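Local coordinates for putative sugar kinase PH1459 (Pyrococcus horikoshii, PDB 3EWM), which probably phosphorylates a sugar, perhaps fructose, at the expense of ATP, as a member of the PfkB family of carbohydrate kinases, at residues A5-V17 with L27-A40. Residues are numbered along the deposited sequence; the frame is centred on the assembly and turned at random.
Sequences ASIGELLIDLISV and LFEKHPGGAPANVA
P36 is the chief bump of this contact, and the hollow it fills is made by S6, I7, G8 and E9, where strand 3-7 of the large sheet passes into the lid of this PfkB-family (ribokinase-like) kinase. The lid hairpin, strands 11-16 and 27-33, leads through G33 and G34 into helix 35-45. The proline ring lies perpendicular to the E9 side chain, its CD 3.4 Å from E9 CD. The carboxylate gets there because CG of E9 is tucked over its own backbone (chi1 68°) and the chain then turns sharply at chi2, -84°. With an alanine here, the P36 ring would probably lose its cover and the water on A35 N its acceptor. G8 brings its bare CA to 3.9 Å from P36 CG, where a CB would clash.

On the other flank L10 CD1 fits against A37 CB at 3.6 Å. G34, the helix N-cap, comes so close to the 8-10 connection that a CB would collide with E9 O. At G33 the same bareness makes room for D13, whose OD2 lies 3.5 Å from G33 CA, and for L11 CD1.

The antiparallel ladder runs on from L11–G33 to S16–F28. On one face I15 CD1 meets the H31 ring at CD2; on the other L14 and F28 cross at about a right angle, CB to CB 3.9 Å, and the sheet continues from 27-29 into the second subunit. K30 lays its CG on I12 CG2 and sends NZ to V25 O of that subunit. At the junction of strand 27-33 and helix 35-45, one water donates to D13 OD2 (2.5 Å) and accepts from G34 N and N38 ND2.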
loop_
_atom_site.group_PDB
_atom_site.type_symbol
_atom_site.label_atom_id
_atom_site.label_comp_id
_atom_site.label_asym_id
_atom_site.label_seq_id
_atom_site.Cartn_x
_atom_site.Cartn_y
_atom_site.Cartn_z
ATOM N N ALA A 5 27.403 -2.548 -2.658
ATOM C CA ALA A 5 26.198 -1.846 -3.110
ATOM C C ALA A 5 25.093 -2.851 -3.285
ATOM O O ALA A 5 25.290 -3.901 -3.901
ATOM C CB ALA A 5 26.442 -1.106 -4.410
ATOM N N SER A 6 23.926 -2.536 -2.748
ATOM C CA SER A 6 22.756 -3.350 -3.003
ATOM C C SER A 6 21.806 -2.586 -3.901
ATOM O O SER A 6 21.707 -1.354 -3.835
ATOM C CB SER A 6 22.075 -3.749 -1.702
ATOM O OG SER A 6 22.979 -4.463 -0.877
ATOM N N ILE A 7 21.141 -3.310 -4.782
ATOM C CA ILE A 7 20.208 -2.674 -5.690
ATOM C C ILE A 7 18.938 -3.474 -5.751
ATOM O O ILE A 7 18.962 -4.686 -5.941
ATOM C CB ILE A 7 20.804 -2.402 -7.125
ATOM C CG1 ILE A 7 19.752 -1.739 -8.030
ATOM C CG2 ILE A 7 21.402 -3.673 -7.770
ATOM C CD1 ILE A 7 20.283 -1.331 -9.407
ATOM N N GLY A 8 17.821 -2.787 -5.582
ATOM C CA GLY A 8 16.523 -3.427 -5.717
ATOM C C GLY A 8 15.494 -2.765 -4.819
ATOM O O GLY A 8 15.585 -1.573 -4.532
ATOM N N GLU A 9 14.547 -3.573 -4.355
ATOM C CA GLU A 9 13.365 -3.101 -3.685
ATOM C C GLU A 9 13.687 -2.497 -2.317
ATOM O O GLU A 9 14.462 -3.057 -1.534
ATOM C CB GLU A 9 12.311 -4.219 -3.580
ATOM C CG GLU A 9 12.644 -5.360 -2.679
ATOM C CD GLU A 9 13.503 -6.438 -3.318
ATOM O OE1 GLU A 9 14.145 -6.182 -4.363
ATOM O OE2 GLU A 9 13.565 -7.540 -2.722
ATOM N N LEU A 10 13.086 -1.343 -2.074
ATOM C CA LEU A 10 13.122 -0.688 -0.777
ATOM C C LEU A 10 11.703 -0.274 -0.536
ATOM O O LEU A 10 11.085 0.437 -1.360
ATOM C CB LEU A 10 14.073 0.520 -0.777
ATOM C CG LEU A 10 14.021 1.483 0.422
ATOM C CD1 LEU A 10 14.383 0.795 1.736
ATOM C CD2 LEU A 10 14.909 2.727 0.182
ATOM N N LEU A 11 11.151 -0.758 0.572
ATOM C CA LEU A 11 9.713 -0.622 0.780
ATOM C C LEU A 11 9.345 -0.558 2.246
ATOM O O LEU A 11 10.170 -0.860 3.115
ATOM C CB LEU A 11 8.968 -1.798 0.106
ATOM C CG LEU A 11 9.481 -3.231 0.364
ATOM C CD1 LEU A 11 9.117 -3.699 1.747
ATOM C CD2 LEU A 11 8.931 -4.193 -0.688
ATOM N N ILE A 12 8.088 -0.186 2.504
ATOM C CA ILE A 12 7.477 -0.300 3.824
ATOM C C ILE A 12 6.929 -1.714 4.018
ATOM O O ILE A 12 6.104 -2.198 3.237
ATOM C CB ILE A 12 6.298 0.722 4.029
ATOM C CG1 ILE A 12 6.754 2.167 3.783
ATOM C CG2 ILE A 12 5.666 0.536 5.406
ATOM C CD1 ILE A 12 7.653 2.740 4.913
ATOM N N ASP A 13 7.410 -2.402 5.039
ATOM C CA ASP A 13 6.745 -3.616 5.469
ATOM C C ASP A 13 5.696 -3.204 6.472
ATOM O O ASP A 13 6.000 -2.585 7.501
ATOM C CB ASP A 13 7.703 -4.600 6.149
ATOM C CG ASP A 13 8.527 -5.407 5.167
ATOM O OD1 ASP A 13 8.130 -5.526 4.001
ATOM O OD2 ASP A 13 9.562 -5.950 5.576
ATOM N N LEU A 14 4.458 -3.548 6.178
ATOM C CA LEU A 14 3.396 -3.360 7.155
ATOM C C LEU A 14 3.149 -4.722 7.754
ATOM O O LEU A 14 2.596 -5.610 7.123
ATOM C CB LEU A 14 2.168 -2.759 6.504
ATOM C CG LEU A 14 2.535 -1.300 6.207
ATOM C CD1 LEU A 14 2.071 -0.881 4.811
ATOM C CD2 LEU A 14 2.027 -0.392 7.298
ATOM N N ILE A 15 3.653 -4.905 8.964
ATOM C CA ILE A 15 3.713 -6.247 9.523
ATOM C C ILE A 15 2.579 -6.476 10.490
ATOM O O ILE A 15 2.476 -5.786 11.506
ATOM C CB ILE A 15 5.049 -6.495 10.224
ATOM C CG1 ILE A 15 6.180 -6.183 9.232
ATOM C CG2 ILE A 15 5.136 -7.940 10.710
ATOM C CD1 ILE A 15 7.480 -6.679 9.621
ATOM N N SER A 16 1.756 -7.462 10.158
ATOM C CA SER A 16 0.679 -7.920 11.029
ATOM C C SER A 16 1.214 -8.084 12.442
ATOM O O SER A 16 2.249 -8.716 12.674
ATOM C CB SER A 16 0.108 -9.247 10.556
ATOM O OG SER A 16 -0.345 -9.191 9.205
ATOM N N VAL A 17 0.493 -7.494 13.381
ATOM C CA VAL A 17 0.867 -7.542 14.775
ATOM C C VAL A 17 0.207 -8.747 15.461
ATOM O O VAL A 17 0.623 -9.169 16.547
ATOM C CB VAL A 17 0.526 -6.185 15.442
ATOM C CG1 VAL A 17 0.232 -6.347 16.880
ATOM C CG2 VAL A 17 1.700 -5.228 15.253
ATOM N N LEU A 27 -4.132 -4.891 12.732
ATOM C CA LEU A 27 -3.062 -3.970 13.093
ATOM C C LEU A 27 -1.773 -4.306 12.373
ATOM O O LEU A 27 -1.349 -5.450 12.347
ATOM C CB LEU A 27 -2.769 -4.024 14.599
ATOM C CG LEU A 27 -3.439 -3.209 15.718
ATOM C CD1 LEU A 27 -3.932 -1.821 15.342
ATOM C CD2 LEU A 27 -4.497 -4.016 16.462
ATOM N N PHE A 28 -1.136 -3.279 11.838
ATOM C CA PHE A 28 0.119 -3.421 11.128
ATOM C C PHE A 28 1.139 -2.446 11.661
ATOM O O PHE A 28 0.892 -1.232 11.699
ATOM C CB PHE A 28 -0.073 -3.148 9.646
ATOM C CG PHE A 28 -1.007 -4.089 8.988
ATOM C CD1 PHE A 28 -0.555 -5.315 8.519
ATOM C CD2 PHE A 28 -2.358 -3.768 8.857
ATOM C CE1 PHE A 28 -1.427 -6.196 7.892
ATOM C CE2 PHE A 28 -3.237 -4.651 8.239
ATOM C CZ PHE A 28 -2.776 -5.861 7.757
ATOM N N GLU A 29 2.280 -2.999 12.075
ATOM C CA GLU A 29 3.463 -2.232 12.393
ATOM C C GLU A 29 4.255 -1.865 11.134
ATOM O O GLU A 29 4.537 -2.725 10.290
ATOM C CB GLU A 29 4.358 -3.054 13.304
ATOM C CG GLU A 29 4.519 -2.493 14.676
ATOM C CD GLU A 29 5.742 -3.042 15.362
ATOM O OE1 GLU A 29 5.900 -4.268 15.366
ATOM O OE2 GLU A 29 6.563 -2.239 15.865
ATOM N N LYS A 30 4.643 -0.598 11.045
ATOM C CA LYS A 30 5.387 -0.085 9.903
ATOM C C LYS A 30 6.882 -0.239 10.168
ATOM O O LYS A 30 7.399 0.204 11.196
ATOM C CB LYS A 30 5.014 1.382 9.634
ATOM C CG LYS A 30 6.033 2.203 8.831
ATOM C CD LYS A 30 5.400 3.531 8.349
ATOM C CE LYS A 30 6.368 4.711 8.503
ATOM N NZ LYS A 30 6.718 4.990 9.953
ATOM N N HIS A 31 7.568 -0.877 9.232
ATOM C CA HIS A 31 9.019 -1.063 9.351
ATOM C C HIS A 31 9.639 -0.910 7.978
ATOM O O HIS A 31 8.949 -1.091 6.968
ATOM C CB HIS A 31 9.350 -2.459 9.864
ATOM C CG HIS A 31 8.862 -2.733 11.249
ATOM N ND1 HIS A 31 9.525 -2.290 12.377
ATOM C CD2 HIS A 31 7.784 -3.423 11.692
ATOM C CE1 HIS A 31 8.867 -2.690 13.456
ATOM N NE2 HIS A 31 7.808 -3.379 13.066
ATOM N N PRO A 32 10.946 -0.612 7.932
ATOM C CA PRO A 32 11.633 -0.621 6.644
ATOM C C PRO A 32 11.891 -2.039 6.185
ATOM O O PRO A 32 12.214 -2.896 6.988
ATOM C CB PRO A 32 12.965 0.073 6.931
ATOM C CG PRO A 32 12.907 0.537 8.345
ATOM C CD PRO A 32 11.851 -0.249 9.037
ATOM N N GLY A 33 11.715 -2.283 4.894
ATOM C CA GLY A 33 11.914 -3.605 4.361
ATOM C C GLY A 33 12.452 -3.606 2.953
ATOM O O GLY A 33 12.762 -2.541 2.364
ATOM N N GLY A 34 12.534 -4.824 2.424
ATOM C CA GLY A 34 13.057 -5.091 1.101
ATOM C C GLY A 34 14.382 -5.763 1.340
ATOM O O GLY A 34 15.252 -5.193 1.996
ATOM N N ALA A 35 14.532 -6.983 0.838
ATOM C CA ALA A 35 15.748 -7.759 1.038
ATOM C C ALA A 35 17.068 -6.980 0.802
ATOM O O ALA A 35 17.927 -6.971 1.670
ATOM C CB ALA A 35 15.696 -9.102 0.219
ATOM N N PRO A 36 17.202 -6.261 -0.340
ATOM C CA PRO A 36 18.487 -5.585 -0.578
ATOM C C PRO A 36 18.748 -4.478 0.443
ATOM O O PRO A 36 19.888 -4.261 0.821
ATOM C CB PRO A 36 18.330 -4.998 -1.987
ATOM C CG PRO A 36 17.118 -5.722 -2.574
ATOM C CD PRO A 36 16.238 -5.983 -1.419
ATOM N N ALA A 37 17.689 -3.808 0.897
ATOM C CA ALA A 37 17.816 -2.827 1.972
ATOM C C ALA A 37 18.257 -3.533 3.248
ATOM O O ALA A 37 19.112 -3.032 3.977
ATOM C CB ALA A 37 16.515 -2.129 2.194
ATOM N N ASN A 38 17.656 -4.691 3.524
ATOM C CA ASN A 38 17.982 -5.405 4.753
ATOM C C ASN A 38 19.424 -5.866 4.728
ATOM O O ASN A 38 20.110 -5.823 5.741
ATOM C CB ASN A 38 17.062 -6.611 4.978
ATOM C CG ASN A 38 15.578 -6.258 4.903
ATOM O OD1 ASN A 38 15.183 -5.112 5.080
ATOM N ND2 ASN A 38 14.748 -7.263 4.614
ATOM N N VAL A 39 19.866 -6.339 3.568
ATOM C CA VAL A 39 21.248 -6.764 3.401
ATOM C C VAL A 39 22.179 -5.549 3.535
ATOM O O VAL A 39 23.220 -5.619 4.183
ATOM C CB VAL A 39 21.484 -7.445 2.040
ATOM C CG1 VAL A 39 22.989 -7.743 1.853
ATOM C CG2 VAL A 39 20.692 -8.736 1.937
ATOM N N ALA A 40 21.774 -4.437 2.934
ATOM C CA ALA A 40 22.572 -3.208 2.991
ATOM C C ALA A 40 22.776 -2.772 4.432
ATOM O O ALA A 40 23.879 -2.384 4.807
ATOM C CB ALA A 40 21.909 -2.088 2.197
HETATM O O HOH W 1 12.236 -8.028 -0.541
HETATM O O HOH W 2 11.498 -6.962 4.265
HETATM O O HOH W 3 10.549 -4.837 7.920
#